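Local coordinates for protein probable chitinase A (Chromobacterium violaceum, PDB 4TX8) that probably hydrolyses chitin as a family 18 endochitinase with a TIM-barrel catalytic domain and a small chitin-binding module, at residues Ser122-Leu126 with Ser127-Ala131; Phe151-Asp154 with Pro155-Ser159; Lys240-Lys243 with Ala244-Pro248; Asp364-Ala367 with Lys368-Cys372; Gln377-Ser381 with Val382-Gln386. All blocks are in the same frame, centred on the assembly; numbering follows the deposited sequence.

Interaction 1: Ser122-Leu126 with Ser127-Ala131; sequences SAFPL and SQVSA
Gln128 folds back along Pro125 in a 3-10 turn that lies in the loop between barrel strands 108-114 and 135-143 of the TIM-barrel domain. Its CB sits at the edge of the Phe124 ring, near the ring plane and 4.0 Å from CD2, and also rests 3.5 Å from Pro125 O. From there CG is still near that oxygen. The extended chain then carries the amide beside the proline, the two side chains pointing the same way: OE1 lies about equally far from Phe124 CD2 and Pro125 CD, and NE2 comes to 3.8 Å from Pro125 CG. The amide plane is turned 29° from the phenyl ring. Two backbone bonds wind the turn: Gln128 N reaches Pro125 O at 3.0 Å, and Val129 N reaches Leu126 O at 3.2 Å. Phe124 gains its position from a chi1 of 68°, which sets CG between its own backbone N and carbonyl carbon and brings an edge of the ring to the turn. Trp113 meets this ring edge-to-face and Arg403 by a cation-pi contact, while Leu126 turns to helix 160-171. Val129 CG2 approaches the ring obliquely, 3.9 Å from Phe124 CE2.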
loop_
_atom_site.group_PDB
_atom_site.type_symbol
_atom_site.label_atom_id
_atom_site.label_comp_id
_atom_site.label_asym_id
_atom_site.label_seq_id
_atom_site.Cartn_x
_atom_site.Cartn_y
_atom_site.Cartn_z
ATOM N N SER A 122 12.274 1.218 14.438
ATOM C CA SER A 122 13.261 1.096 13.376
ATOM C C SER A 122 12.801 0.101 12.319
ATOM O O SER A 122 11.840 -0.642 12.529
ATOM C CB SER A 122 14.610 0.659 13.945
ATOM O OG SER A 122 14.579 -0.714 14.290
ATOM N N ALA A 123 13.492 0.092 11.184
ATOM C CA ALA A 123 13.273 -0.933 10.177
ATOM C C ALA A 123 13.643 -2.294 10.749
ATOM O O ALA A 123 14.392 -2.388 11.722
ATOM C CB ALA A 123 14.084 -0.639 8.921
ATOM N N PHE A 124 13.107 -3.349 10.147
ATOM C CA PHE A 124 13.405 -4.706 10.578
ATOM C C PHE A 124 13.652 -5.572 9.345
ATOM O O PHE A 124 13.165 -5.251 8.262
ATOM C CB PHE A 124 12.262 -5.261 11.439
ATOM C CG PHE A 124 10.982 -5.498 10.684
ATOM C CD1 PHE A 124 10.105 -4.454 10.429
ATOM C CD2 PHE A 124 10.652 -6.769 10.235
ATOM C CE1 PHE A 124 8.925 -4.675 9.734
ATOM C CE2 PHE A 124 9.474 -6.993 9.542
ATOM C CZ PHE A 124 8.610 -5.945 9.292
ATOM N N PRO A 125 14.434 -6.656 9.498
ATOM C CA PRO A 125 14.792 -7.524 8.367
ATOM C C PRO A 125 13.594 -8.029 7.556
ATOM O O PRO A 125 12.582 -8.446 8.119
ATOM C CB PRO A 125 15.516 -8.687 9.045
ATOM C CG PRO A 125 16.158 -8.053 10.242
ATOM C CD PRO A 125 15.158 -7.033 10.728
ATOM N N LEU A 126 13.729 -7.985 6.233
ATOM C CA LEU A 126 12.661 -8.386 5.319
ATOM C C LEU A 126 12.246 -9.844 5.522
ATOM O O LEU A 126 11.098 -10.214 5.275
ATOM C CB LEU A 126 13.101 -8.170 3.869
ATOM C CG LEU A 126 12.022 -8.321 2.794
ATOM C CD1 LEU A 126 11.106 -7.104 2.777
ATOM C CD2 LEU A 126 12.648 -8.546 1.431
ATOM N N SER A 127 13.187 -10.665 5.976
ATOM C CA SER A 127 12.924 -12.075 6.240
ATOM C C SER A 127 11.836 -12.294 7.293
ATOM O O SER A 127 11.199 -13.345 7.322
ATOM C CB SER A 127 14.212 -12.771 6.685
ATOM O OG SER A 127 14.744 -12.150 7.846
ATOM N N GLN A 128 11.623 -11.299 8.150
ATOM C CA GLN A 128 10.710 -11.442 9.281
ATOM C C GLN A 128 9.282 -10.988 8.972
ATOM O O GLN A 128 8.407 -11.072 9.831
ATOM C CB GLN A 128 11.249 -10.669 10.491
ATOM C CG GLN A 128 12.547 -11.235 11.049
ATOM C CD GLN A 128 13.157 -10.358 12.125
ATOM O OE1 GLN A 128 12.506 -9.451 12.645
ATOM N NE2 GLN A 128 14.415 -10.619 12.460
ATOM N N VAL A 129 9.050 -10.505 7.755
ATOM C CA VAL A 129 7.706 -10.117 7.334
ATOM C C VAL A 129 6.789 -11.340 7.361
ATOM O O VAL A 129 7.106 -12.373 6.771
ATOM C CB VAL A 129 7.714 -9.489 5.926
ATOM C CG1 VAL A 129 6.295 -9.314 5.408
ATOM C CG2 VAL A 129 8.456 -8.156 5.941
ATOM N N SER A 130 5.658 -11.221 8.053
ATOM C CA SER A 130 4.806 -12.375 8.329
ATOM C C SER A 130 4.188 -12.964 7.067
ATOM O O SER A 130 4.012 -12.271 6.066
ATOM C CB SER A 130 3.699 -11.998 9.317
ATOM O OG SER A 130 2.493 -11.692 8.645
ATOM N N ALA A 131 3.843 -14.245 7.135
ATOM C CA ALA A 131 3.310 -14.970 5.988
ATOM C C ALA A 131 1.952 -14.447 5.520
ATOM O O ALA A 131 1.496 -14.799 4.435
ATOM C CB ALA A 131 3.211 -16.455 6.314
#

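Interaction 2: Phe151-Asp154 with Pro155-Ser159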
loop_
_atom_site.group_PDB
_atom_site.type_symbol
_atom_site.label_atom_id
_atom_site.label_comp_id
_atom_site.label_asym_id
_atom_site.label_seq_id
_atom_site.Cartn_x
_atom_site.Cartn_y
_atom_site.Cartn_z
ATOM N N PHE A 151 18.414 3.684 -4.808
ATOM C CA PHE A 151 17.924 2.934 -3.660
ATOM C C PHE A 151 19.057 2.628 -2.696
ATOM O O PHE A 151 20.116 2.151 -3.105
ATOM C CB PHE A 151 17.255 1.628 -4.095
ATOM C CG PHE A 151 16.843 0.756 -2.945
ATOM C CD1 PHE A 151 15.731 1.079 -2.178
ATOM C CD2 PHE A 151 17.570 -0.377 -2.622
ATOM C CE1 PHE A 151 15.347 0.285 -1.111
ATOM C CE2 PHE A 151 17.196 -1.177 -1.557
ATOM C CZ PHE A 151 16.079 -0.844 -0.798
ATOM N N THR A 152 18.829 2.901 -1.418
ATOM C CA THR A 152 19.805 2.588 -0.385
ATOM C C THR A 152 19.117 1.915 0.798
ATOM O O THR A 152 18.173 2.457 1.372
ATOM C CB THR A 152 20.545 3.841 0.097
ATOM O OG1 THR A 152 21.008 4.587 -1.035
ATOM C CG2 THR A 152 21.729 3.453 0.970
ATOM N N LEU A 153 19.594 0.729 1.154
ATOM C CA LEU A 153 18.983 -0.059 2.214
ATOM C C LEU A 153 19.263 0.514 3.597
ATOM O O LEU A 153 20.388 0.910 3.897
ATOM C CB LEU A 153 19.484 -1.499 2.146
ATOM C CG LEU A 153 18.922 -2.463 3.189
ATOM C CD1 LEU A 153 17.455 -2.752 2.911
ATOM C CD2 LEU A 153 19.735 -3.741 3.211
ATOM N N ASP A 154 18.232 0.557 4.437
ATOM C CA ASP A 154 18.416 0.883 5.846
ATOM C C ASP A 154 19.195 -0.258 6.492
ATOM O O ASP A 154 18.764 -1.410 6.440
ATOM C CB ASP A 154 17.062 1.098 6.539
ATOM C CG ASP A 154 17.199 1.630 7.962
ATOM O OD1 ASP A 154 17.975 1.060 8.755
ATOM O OD2 ASP A 154 16.523 2.625 8.292
ATOM N N PRO A 155 20.349 0.056 7.101
ATOM C CA PRO A 155 21.242 -0.965 7.665
ATOM C C PRO A 155 20.584 -1.834 8.738
ATOM O O PRO A 155 21.032 -2.956 8.963
ATOM C CB PRO A 155 22.392 -0.141 8.262
ATOM C CG PRO A 155 21.830 1.234 8.441
ATOM C CD PRO A 155 20.874 1.417 7.305
ATOM N N ALA A 156 19.535 -1.331 9.379
ATOM C CA ALA A 156 18.814 -2.114 10.378
ATOM C C ALA A 156 18.143 -3.343 9.756
ATOM O O ALA A 156 17.782 -4.286 10.461
ATOM C CB ALA A 156 17.785 -1.250 11.084
ATOM N N ALA A 157 17.974 -3.329 8.437
ATOM C CA ALA A 157 17.410 -4.472 7.723
ATOM C C ALA A 157 18.472 -5.535 7.460
ATOM O O ALA A 157 18.166 -6.622 6.969
ATOM C CB ALA A 157 16.780 -4.025 6.416
ATOM N N GLY A 158 19.719 -5.215 7.791
ATOM C CA GLY A 158 20.835 -6.105 7.531
ATOM C C GLY A 158 21.664 -5.613 6.363
ATOM O O GLY A 158 21.477 -4.494 5.889
ATOM N N SER A 159 22.587 -6.449 5.897
ATOM C CA SER A 159 23.422 -6.098 4.753
ATOM C C SER A 159 22.626 -6.183 3.457
ATOM O O SER A 159 21.579 -6.828 3.404
ATOM C CB SER A 159 24.644 -7.014 4.674
ATOM O OG SER A 159 24.256 -8.333 4.327
#
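A chi1 of -172° swings the Asp154 carboxylate opposite its own backbone N and beside its carbonyl carbon, so that OD1 faces the amide of Ala156 across Pro155. The result is an Asx turn with proline in the second place, set at the head of the 3-10 segment 155-157, in the loop that leads from strand 149-150 to helix 160-171 of the TIM barrel. OD1 receives Ala156 N at 2.9 Å on its anti lone pair, with an N-H...O angle of 158°. The backbone repeats the grip one residue further on: Ala157 N donates to Asp154 O at 2.9 Å, the donor standing above the carbonyl plane. Pro155 has no N-H to give, and its ring crosses the carboxylate at a slant. Leu153, likewise extended at chi1 (-179°), packs CD1 against Ala157 CB at 3.8 Å. Asn115 holds the extended residues before the turn through Thr152 O and Asp154 N, and Trp113 lies against Leu153 and Ala157. Ser159 is the N-cap of helix 160-171, its OG bonded to Gln162 N. The other leucine methyl, Leu153 CD2, comes to 3.3 Å from Gly158 O.

Interaction 3: Lys240-Lys243 with Ala244-Pro248; sequences KQLK and AKIGP
Leu242 and Ile246 lie side by side on one flank of the helix, pointing the same way, with Leu242 CD1 4.1 Å from Ile246 CG1. The isoleucine CG1 also presses on the backbone, 3.3 Å from Leu242 O, while the same oxygen receives Ile246 N in the plane of its carbonyl. Lys245 leans on the turn before it: its CG lies 3.4 Å from Gln241 O, and the chain then bends twice, at chi3 and chi4, carrying the ammonium away from the turn. Lys243 does the reverse. With chi1 at 168° and the chain extended beyond CG, it runs straight out beside the helix end until NZ donates to a water 2.8 Å away, and that water lies 2.7 Å from Pro248 O, bridging the two. The backbone closes the last turn with a nearly straight bond, Gly247 N to Lys243 O at 2.7 Å (173°). Helix 230-246 is the crossover helix of the beta-alpha-beta unit between strands 214-218 and 251-254 of the TIM barrel, and it ends here. Gly247 leaves helical geometry with a positive phi of 111°, which turns the chain into Pro248. Around this end, second partners fix the long side chains. Lys243 NZ forms a salt bridge with Asp285, so the lysine joins a carboxylate to the water-bridged loop. Lys240 NZ bonds to Gly281 O. Toward helix 193-210, Gln241 pairs with Gln197 and Lys245 makes a cation-pi contact with Tyr204, against which Ile246 also packs.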
loop_
_atom_site.group_PDB
_atom_site.type_symbol
_atom_site.label_atom_id
_atom_site.label_comp_id
_atom_site.label_asym_id
_atom_site.label_seq_id
_atom_site.Cartn_x
_atom_site.Cartn_y
_atom_site.Cartn_z
ATOM N N LYS A 240 6.416 1.996 -19.475
ATOM C CA LYS A 240 6.378 1.097 -20.626
ATOM C C LYS A 240 7.777 0.708 -21.106
ATOM O O LYS A 240 8.026 -0.456 -21.429
ATOM C CB LYS A 240 5.602 1.737 -21.775
ATOM C CG LYS A 240 4.101 1.784 -21.567
ATOM C CD LYS A 240 3.454 2.694 -22.596
ATOM C CE LYS A 240 2.537 1.929 -23.537
ATOM N NZ LYS A 240 1.264 1.527 -22.878
ATOM N N GLN A 241 8.682 1.683 -21.153
ATOM C CA GLN A 241 10.057 1.440 -21.594
ATOM C C GLN A 241 10.801 0.571 -20.590
ATOM O O GLN A 241 11.561 -0.320 -20.966
ATOM C CB GLN A 241 10.806 2.758 -21.801
ATOM C CG GLN A 241 10.357 3.548 -23.025
ATOM C CD GLN A 241 11.098 4.866 -23.172
ATOM O OE1 GLN A 241 10.486 5.931 -23.247
ATOM N NE2 GLN A 241 12.423 4.797 -23.221
ATOM N N LEU A 242 10.572 0.845 -19.310
ATOM C CA LEU A 242 11.177 0.070 -18.236
ATOM C C LEU A 242 10.723 -1.383 -18.294
ATOM O O LEU A 242 11.543 -2.295 -18.210
ATOM C CB LEU A 242 10.834 0.678 -16.875
ATOM C CG LEU A 242 11.278 -0.132 -15.653
ATOM C CD1 LEU A 242 12.779 -0.367 -15.679
ATOM C CD2 LEU A 242 10.865 0.560 -14.362
ATOM N N LYS A 243 9.418 -1.597 -18.440
ATOM C CA LYS A 243 8.887 -2.955 -18.493
ATOM C C LYS A 243 9.402 -3.711 -19.716
ATOM O O LYS A 243 9.675 -4.909 -19.640
ATOM C CB LYS A 243 7.358 -2.950 -18.497
ATOM C CG LYS A 243 6.765 -4.310 -18.846
ATOM C CD LYS A 243 5.256 -4.333 -18.733
ATOM C CE LYS A 243 4.718 -5.722 -19.033
ATOM N NZ LYS A 243 3.301 -5.850 -18.604
ATOM N N ALA A 244 9.535 -3.008 -20.837
ATOM C CA ALA A 244 10.058 -3.616 -22.057
ATOM C C ALA A 244 11.444 -4.206 -21.813
ATOM O O ALA A 244 11.766 -5.285 -22.310
ATOM C CB ALA A 244 10.103 -2.599 -23.191
ATOM N N LYS A 245 12.251 -3.499 -21.028
ATOM C CA LYS A 245 13.597 -3.952 -20.698
ATOM C C LYS A 245 13.581 -5.112 -19.700
ATOM O O LYS A 245 14.441 -5.990 -19.749
ATOM C CB LYS A 245 14.428 -2.788 -20.142
ATOM C CG LYS A 245 14.664 -1.660 -21.141
ATOM C CD LYS A 245 15.368 -0.469 -20.495
ATOM C CE LYS A 245 16.854 -0.716 -20.282
ATOM N NZ LYS A 245 17.633 -0.603 -21.545
ATOM N N ILE A 246 12.597 -5.111 -18.803
ATOM C CA ILE A 246 12.505 -6.121 -17.746
ATOM C C ILE A 246 11.832 -7.418 -18.211
ATOM O O ILE A 246 12.289 -8.516 -17.885
ATOM C CB ILE A 246 11.732 -5.578 -16.524
ATOM C CG1 ILE A 246 12.484 -4.408 -15.885
ATOM C CG2 ILE A 246 11.501 -6.679 -15.496
ATOM C CD1 ILE A 246 13.746 -4.813 -15.160
ATOM N N GLY A 247 10.742 -7.290 -18.962
ATOM C CA GLY A 247 10.011 -8.453 -19.440
ATOM C C GLY A 247 8.643 -8.602 -18.796
ATOM O O GLY A 247 8.293 -7.849 -17.887
ATOM N N PRO A 248 7.861 -9.588 -19.262
ATOM C CA PRO A 248 6.463 -9.777 -18.844
ATOM C C PRO A 248 6.257 -10.187 -17.378
ATOM O O PRO A 248 5.105 -10.262 -16.948
ATOM C CB PRO A 248 5.961 -10.882 -19.787
ATOM C CG PRO A 248 7.191 -11.561 -20.297
ATOM C CD PRO A 248 8.246 -10.504 -20.350
HETATM O O HOH W 1 3.724 -7.944 -16.821
#

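Interaction 4: Asp364-Ala367 with Lys368-Cys372. With FLC (citrate anion), chain H.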
loop_
_atom_site.group_PDB
_atom_site.type_symbol
_atom_site.label_atom_id
_atom_site.label_comp_id
_atom_site.label_asym_id
_atom_site.label_seq_id
_atom_site.Cartn_x
_atom_site.Cartn_y
_atom_site.Cartn_z
ATOM N N ASP A 364 -13.387 -5.691 10.707
ATOM C CA ASP A 364 -14.749 -6.084 10.359
ATOM C C ASP A 364 -15.246 -5.321 9.135
ATOM O O ASP A 364 -15.853 -5.896 8.233
ATOM C CB ASP A 364 -15.692 -5.846 11.542
ATOM C CG ASP A 364 -17.093 -6.369 11.288
ATOM O OD1 ASP A 364 -17.232 -7.559 10.935
ATOM O OD2 ASP A 364 -18.057 -5.589 11.435
ATOM N N THR A 365 -14.989 -4.016 9.116
ATOM C CA THR A 365 -15.359 -3.166 7.989
ATOM C C THR A 365 -14.706 -3.655 6.697
ATOM O O THR A 365 -15.360 -3.738 5.654
ATOM C CB THR A 365 -14.956 -1.697 8.235
ATOM O OG1 THR A 365 -15.843 -1.113 9.194
ATOM C CG2 THR A 365 -15.019 -0.897 6.942
ATOM N N VAL A 366 -13.418 -3.982 6.775
ATOM C CA VAL A 366 -12.696 -4.512 5.623
ATOM C C VAL A 366 -13.344 -5.812 5.152
ATOM O O VAL A 366 -13.606 -5.984 3.960
ATOM C CB VAL A 366 -11.205 -4.758 5.943
ATOM C CG1 VAL A 366 -10.529 -5.515 4.810
ATOM C CG2 VAL A 366 -10.488 -3.436 6.207
ATOM N N ALA A 367 -13.616 -6.714 6.091
ATOM C CA ALA A 367 -14.246 -7.992 5.762
ATOM C C ALA A 367 -15.591 -7.789 5.068
ATOM O O ALA A 367 -15.912 -8.488 4.104
ATOM C CB ALA A 367 -14.417 -8.839 7.016
ATOM N N LYS A 368 -16.373 -6.829 5.556
ATOM C CA LYS A 368 -17.678 -6.530 4.971
ATOM C C LYS A 368 -17.551 -6.040 3.534
ATOM O O LYS A 368 -18.309 -6.459 2.659
ATOM C CB LYS A 368 -18.418 -5.485 5.806
ATOM C CG LYS A 368 -19.260 -6.056 6.936
ATOM C CD LYS A 368 -19.854 -4.938 7.780
ATOM C CE LYS A 368 -20.484 -3.862 6.906
ATOM N NZ LYS A 368 -20.772 -2.615 7.667
ATOM N N ALA A 369 -16.593 -5.149 3.293
ATOM C CA ALA A 369 -16.362 -4.626 1.950
ATOM C C ALA A 369 -15.915 -5.735 0.997
ATOM O O ALA A 369 -16.330 -5.773 -0.162
ATOM C CB ALA A 369 -15.331 -3.502 1.983
ATOM N N LEU A 370 -15.080 -6.644 1.492
ATOM C CA LEU A 370 -14.580 -7.749 0.677
ATOM C C LEU A 370 -15.683 -8.714 0.250
ATOM O O LEU A 370 -15.830 -9.005 -0.935
ATOM C CB LEU A 370 -13.491 -8.517 1.426
ATOM C CG LEU A 370 -12.123 -7.842 1.513
ATOM C CD1 LEU A 370 -11.184 -8.664 2.386
ATOM C CD2 LEU A 370 -11.537 -7.639 0.121
ATOM N N THR A 371 -16.448 -9.216 1.217
ATOM C CA THR A 371 -17.516 -10.166 0.914
ATOM C C THR A 371 -18.598 -9.533 0.043
ATOM O O THR A 371 -19.183 -10.198 -0.810
ATOM C CB THR A 371 -18.164 -10.726 2.195
ATOM O OG1 THR A 371 -18.826 -9.670 2.904
ATOM C CG2 THR A 371 -17.110 -11.361 3.089
ATOM N N CYS A 372 -18.858 -8.245 0.258
ATOM C CA CYS A 372 -19.815 -7.513 -0.564
ATOM C C CYS A 372 -19.347 -7.474 -2.012
ATOM O O CYS A 372 -20.106 -7.782 -2.929
ATOM C CB CYS A 372 -20.014 -6.089 -0.035
ATOM S SG CYS A 372 -21.060 -5.036 -1.077
HETATM C CAC FLC H . -19.300 1.969 9.980
HETATM C CA FLC H . -20.099 1.855 8.721
HETATM C CB FLC H . -19.985 0.596 7.923
HETATM C CBC FLC H . -18.746 -0.137 8.321
HETATM C CG FLC H . -19.871 0.926 6.475
HETATM C CGC FLC H . -20.983 0.660 5.518
HETATM O OA1 FLC H . -19.747 1.498 11.061
HETATM O OA2 FLC H . -18.171 2.531 9.963
HETATM O OB1 FLC H . -17.622 0.384 8.090
HETATM O OB2 FLC H . -18.823 -1.266 8.881
HETATM O OG1 FLC H . -21.407 -0.516 5.367
HETATM O OG2 FLC H . -21.486 1.606 4.856
HETATM O OHB FLC H . -21.084 -0.205 8.139
#
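Lys368 and Thr365, one turn apart on helix 363-375, share a bound citrate through hydrogen bonds. Thr365 OG1 donates to citrate OB1 at 2.6 Å, and Lys368 NZ donates to OB2 at 2.7 Å, so the two oxygens of the central carboxylate are divided between hydroxyl and ammonium. The lysine chain bends at chi3 (47°), which brings NZ also to OG1 of a second citrate carboxylate, a longer bond of 3.2 Å.

Main-chain bonds form the second group, an unbroken alpha-helical set: Lys368 N to Asp364 O, Ala369 N to Thr365 O, Leu370 N to Val366 O and, the straightest at 176°, Thr371 N to Ala367 O at 3.0 Å.

Apolar packing makes the third. Val366 and Leu370 run side by side, CG1 4.0 Å from CD1, on the face that meets Phe347 of strand 345-350 and helix 410-417. Ala369 turns to helix 313-325, and Cys372 continues into the disulfide with Cys379. The helix thus packs on the strand wall of the TIM barrel with one flank and holds the anion with another. Citrate probably came from the crystallisation liquor; its grip suggests that a positive charge and a hydroxyl at this spacing suit a carboxylate, without implying a natural ligand.

Interaction 5: Gln377-Ser381 with Val382-Gln386; sequences QGCGS and VKPAQ
Cys379 turns its side chain across to Lys383 and Pro384, and with Val382 and Ser381 it makes up most of the contact. Its CB lies 3.8 Å from Lys383 CG and equally far from Val382 O. One bond on, SG is 3.7 Å from the same Lys383 CG and 4.0 Å from Pro384 CD, so the sulfur rests against the start of a lysine chain and the CD of the proline. Chi1 of -65° places SG beside its own backbone N, where it meets both.

Val382 turns its isopropyl group the other way, onto Val317 and Lys321 of helix 313-325 and onto Leu308. Its carbonyl oxygen accepts from a water at 3.1 Å, and that water in turn accepts from Gly380 N at 2.9 Å; this bridge spans the bend, where no direct hydrogen bond joins the two halves. Ser381 stands at the corner, and both it and its neighbour are held by one carboxylate, that of Asp314 in the same helix 313-325: Ser381 OG bonds to Asp314 OD2, and Val382 N to Asp314 OD1. The whole is a bend without regular structure, in the connection from helix 363-375 to strand 393-397 of the TIM barrel, fastened to the helix it follows by the Cys372-Cys379 disulfide.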
loop_
_atom_site.group_PDB
_atom_site.type_symbol
_atom_site.label_atom_id
_atom_site.label_comp_id
_atom_site.label_asym_id
_atom_site.label_seq_id
_atom_site.Cartn_x
_atom_site.Cartn_y
_atom_site.Cartn_z
ATOM N N GLN A 377 -22.714 -10.281 -0.741
ATOM C CA GLN A 377 -23.310 -10.516 0.571
ATOM C C GLN A 377 -22.748 -9.565 1.625
ATOM O O GLN A 377 -21.567 -9.217 1.598
ATOM C CB GLN A 377 -23.094 -11.967 1.006
ATOM C CG GLN A 377 -23.674 -12.998 0.046
ATOM C CD GLN A 377 -25.163 -12.813 -0.187
ATOM O OE1 GLN A 377 -25.929 -12.590 0.752
ATOM N NE2 GLN A 377 -25.581 -12.899 -1.446
ATOM N N GLY A 378 -23.606 -9.145 2.550
ATOM C CA GLY A 378 -23.198 -8.278 3.641
ATOM C C GLY A 378 -22.977 -6.839 3.217
ATOM O O GLY A 378 -22.268 -6.090 3.889
ATOM N N CYS A 379 -23.584 -6.452 2.101
ATOM C CA CYS A 379 -23.421 -5.103 1.566
ATOM C C CYS A 379 -24.204 -4.071 2.367
ATOM O O CYS A 379 -25.185 -4.398 3.035
ATOM C CB CYS A 379 -23.858 -5.051 0.099
ATOM S SG CYS A 379 -22.839 -6.025 -1.032
ATOM N N GLY A 380 -23.759 -2.821 2.295
ATOM C CA GLY A 380 -24.481 -1.716 2.893
ATOM C C GLY A 380 -25.445 -1.126 1.884
ATOM O O GLY A 380 -26.165 -1.856 1.208
ATOM N N SER A 381 -25.456 0.198 1.771
ATOM C CA SER A 381 -26.347 0.861 0.825
ATOM C C SER A 381 -25.735 0.888 -0.574
ATOM O O SER A 381 -26.383 1.291 -1.541
ATOM C CB SER A 381 -26.669 2.282 1.296
ATOM O OG SER A 381 -25.485 3.016 1.548
ATOM N N VAL A 382 -24.485 0.449 -0.673
ATOM C CA VAL A 382 -23.787 0.395 -1.952
ATOM C C VAL A 382 -23.516 -1.053 -2.352
ATOM O O VAL A 382 -22.847 -1.794 -1.630
ATOM C CB VAL A 382 -22.460 1.182 -1.903
ATOM C CG1 VAL A 382 -21.683 1.007 -3.200
ATOM C CG2 VAL A 382 -22.731 2.655 -1.631
ATOM N N LYS A 383 -24.040 -1.443 -3.509
ATOM C CA LYS A 383 -23.993 -2.829 -3.961
ATOM C C LYS A 383 -23.459 -2.929 -5.387
ATOM O O LYS A 383 -23.903 -2.193 -6.267
ATOM C CB LYS A 383 -25.391 -3.451 -3.886
ATOM C CG LYS A 383 -25.439 -4.857 -3.317
ATOM C CD LYS A 383 -26.789 -5.505 -3.591
ATOM C CE LYS A 383 -27.027 -6.704 -2.685
ATOM N NZ LYS A 383 -28.260 -7.457 -3.063
ATOM N N PRO A 384 -22.504 -3.841 -5.621
ATOM C CA PRO A 384 -22.019 -4.088 -6.985
ATOM C C PRO A 384 -23.142 -4.586 -7.890
ATOM O O PRO A 384 -24.077 -5.220 -7.399
ATOM C CB PRO A 384 -20.952 -5.172 -6.794
ATOM C CG PRO A 384 -20.569 -5.093 -5.361
ATOM C CD PRO A 384 -21.796 -4.659 -4.624
ATOM N N ALA A 385 -23.058 -4.295 -9.185
ATOM C CA ALA A 385 -24.058 -4.770 -10.137
ATOM C C ALA A 385 -24.010 -6.291 -10.210
ATOM O O ALA A 385 -25.038 -6.965 -10.134
ATOM C CB ALA A 385 -23.830 -4.160 -11.507
ATOM N N GLN A 386 -22.802 -6.820 -10.356
ATOM C CA GLN A 386 -22.571 -8.254 -10.288
ATOM C C GLN A 386 -21.428 -8.529 -9.321
ATOM O O GLN A 386 -20.650 -7.632 -9.001
ATOM C CB GLN A 386 -22.257 -8.825 -11.671
ATOM C CG GLN A 386 -21.189 -8.056 -12.436
ATOM C CD GLN A 386 -20.687 -8.812 -13.654
ATOM O OE1 GLN A 386 -20.562 -10.036 -13.631
ATOM N NE2 GLN A 386 -20.398 -8.083 -14.727
HETATM O O HOH W 2 -21.222 -2.315 0.925
#

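How the interactions relate
All five interactions lie in the family 18 TIM-barrel domain and follow one another along the chain. Interactions 1 and 2 have centres 12 Å apart and touch: Ala123 and Pro125 pack on Asp154, Ala156 and Ala157, joining the loops that follow strands 108-114 and 149-150. Interaction 3 stands apart at the end of helix 230-246, its centre 26 Å from that of interaction 2. Interactions 4 and 5, 10 Å between centres, are linked by the Cys372-Cys379 disulfide and by a probable hydrogen bond between Thr371 OG1 and Gln377 O, so helix 363-375 and its following loop form one unit. Interactions 2 and 5, about 44 Å between centres, fall on opposite sides of the chain's centre.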